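PDB 7CDH: isoaspartyl dipeptidase from Fervidobacterium islandicum, which hydrolyses isoaspartyl (beta-aspartyl) dipeptides as a zinc-dependent M38 metallopeptidase of the amidohydrolase family, with a role in protein repair. Local coordinates for the interface of chains A and B. Coordinates in Å, arbitrary orientation; residue numbers count along the deposited sequence, not the author numbering. Chains: chain A/B, Isoaspartyl dipeptidase.

The interface of chains A and B. Residues chain A 160-161, 164, 166, 201; chain B 213-215.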
loop_
_atom_site.group_PDB
_atom_site.type_symbol
_atom_site.label_atom_id
_atom_site.label_comp_id
_atom_site.label_asym_id
_atom_site.label_seq_id
_atom_site.Cartn_x
_atom_site.Cartn_y
_atom_site.Cartn_z
ATOM N N SER A 160 21.485 21.484 10.296
ATOM C CA SER A 160 21.976 22.864 10.484
ATOM C C SER A 160 22.222 23.463 9.107
ATOM O O SER A 160 23.310 23.986 8.871
ATOM C CB SER A 160 23.198 22.867 11.363
ATOM O OG SER A 160 22.929 22.226 12.620
ATOM N N ASP A 161 21.218 23.385 8.234
ATOM C CA ASP A 161 21.326 23.791 6.806
ATOM C C ASP A 161 19.945 24.190 6.277
ATOM O O ASP A 161 18.957 23.545 6.636
ATOM C CB ASP A 161 21.879 22.669 5.925
ATOM C CG ASP A 161 22.332 23.157 4.568
ATOM O OD1 ASP A 161 21.482 23.238 3.650
ATOM O OD2 ASP A 161 23.521 23.504 4.460
ATOM N N SER A 164 17.966 21.390 4.551
ATOM C CA SER A 164 17.620 20.216 5.384
ATOM C C SER A 164 16.098 20.020 5.348
ATOM O O SER A 164 15.373 20.923 4.895
ATOM C CB SER A 164 18.132 20.375 6.783
ATOM O OG SER A 164 17.207 21.097 7.563
ATOM N N GLN A 166 14.641 19.719 8.108
ATOM C CA GLN A 166 14.453 20.122 9.525
ATOM C C GLN A 166 14.158 18.874 10.359
ATOM O O GLN A 166 13.153 18.787 11.044
ATOM C CB GLN A 166 13.387 21.214 9.630
ATOM C CG GLN A 166 13.703 22.497 8.862
ATOM C CD GLN A 166 14.958 23.210 9.344
ATOM O OE1 GLN A 166 15.293 23.188 10.531
ATOM N NE2 GLN A 166 15.684 23.827 8.410
ATOM N N ARG A 201 23.211 25.810 15.187
ATOM C CA ARG A 201 23.176 24.533 15.940
ATOM C C ARG A 201 24.387 23.650 15.599
ATOM O O ARG A 201 24.702 22.785 16.406
ATOM C CB ARG A 201 21.850 23.824 15.668
ATOM C CG ARG A 201 20.648 24.456 16.361
ATOM C CD ARG A 201 19.315 23.859 15.929
ATOM N NE ARG A 201 19.026 24.147 14.522
ATOM C CZ ARG A 201 17.917 23.797 13.862
ATOM N NH1 ARG A 201 16.952 23.148 14.491
ATOM N NH2 ARG A 201 17.774 24.108 12.577
ATOM N N THR B 213 15.415 28.271 12.907
ATOM C CA THR B 213 15.964 27.509 11.762
ATOM C C THR B 213 16.582 28.462 10.747
ATOM O O THR B 213 16.380 29.675 10.859
ATOM C CB THR B 213 14.913 26.607 11.076
ATOM O OG1 THR B 213 14.247 27.369 10.078
ATOM C CG2 THR B 213 13.897 26.003 12.019
ATOM N N GLU B 214 17.191 27.872 9.724
ATOM C CA GLU B 214 17.960 28.538 8.646
ATOM C C GLU B 214 17.013 28.898 7.483
ATOM O O GLU B 214 17.533 29.234 6.390
ATOM C CB GLU B 214 19.052 27.573 8.156
ATOM C CG GLU B 214 19.814 26.808 9.254
ATOM C CD GLU B 214 19.140 25.581 9.882
ATOM O OE1 GLU B 214 18.132 25.046 9.325
ATOM O OE2 GLU B 214 19.609 25.173 10.960
ATOM N N ILE B 215 15.690 28.764 7.668
ATOM C CA ILE B 215 14.706 28.877 6.553
ATOM C C ILE B 215 14.407 30.352 6.321
ATOM O O ILE B 215 14.057 31.098 7.240
ATOM C CB ILE B 215 13.436 28.049 6.797
ATOM C CG1 ILE B 215 13.717 26.556 6.589
ATOM C CG2 ILE B 215 12.335 28.543 5.884
ATOM C CD1 ILE B 215 12.642 25.632 7.098
HETATM O O HOH W 1 18.437 22.107 9.559
#
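B:Glu214, in the loop that follows helix 204-212 of chain B, enters between two loops of chain A, where A:Ser160 and A:Gln166 both sit in the left-handed helical region, with positive phi and psi. The side chain of B:Glu214 bends about its CB-CG bond, chi2 79°, which turns its carboxylate towards A:Gln166 and A:Arg201, one oxygen for each. OE1 takes a nearly straight hydrogen bond from the amide NE2 of A:Gln166, 2.9 Å away. The donor comes almost along the C-O axis, and amide and carboxylate lie nearly coplanar. OE2 forms a salt bridge with the guanidinium NH2 of A:Arg201 at 2.7 Å. This nitrogen approaches on the syn side, 28° out of the carboxylate plane, while OE2 stays close to the guanidinium plane. A weak bond from the same NH2 to A:Gln166 OE1, 3.3 Å, may help to steady the arginine beside the amide. Water 1 lies 3.0 Å from B:Glu214 OE1 and 2.6 Å from the A:Ser164 hydroxyl OG, so it links the carboxylate to the A:Ser164 loop; that hydroxyl also accepts a hydrogen bond from the backbone N of A:Gln166. Beside the polar group, the terminal methyl CD1 of B:Ile215 lies over one face of the A:Gln166 amide, nearer CG and NE2, and meets CG at 3.8 Å. B:Thr213 covers the same face nearer the amide oxygen, with its methyl CG2 at 3.5 Å from OE1. Were B:Glu214 shortened to alanine, the A:Arg201 guanidinium would probably lose its partner across the interface and the A:Gln166 amide would be freer to turn. The patch thus joins charge pairing, amide recognition and small apolar contacts, and it probably helps to hold neighbouring subunits together in the deposited assembly of eight copies.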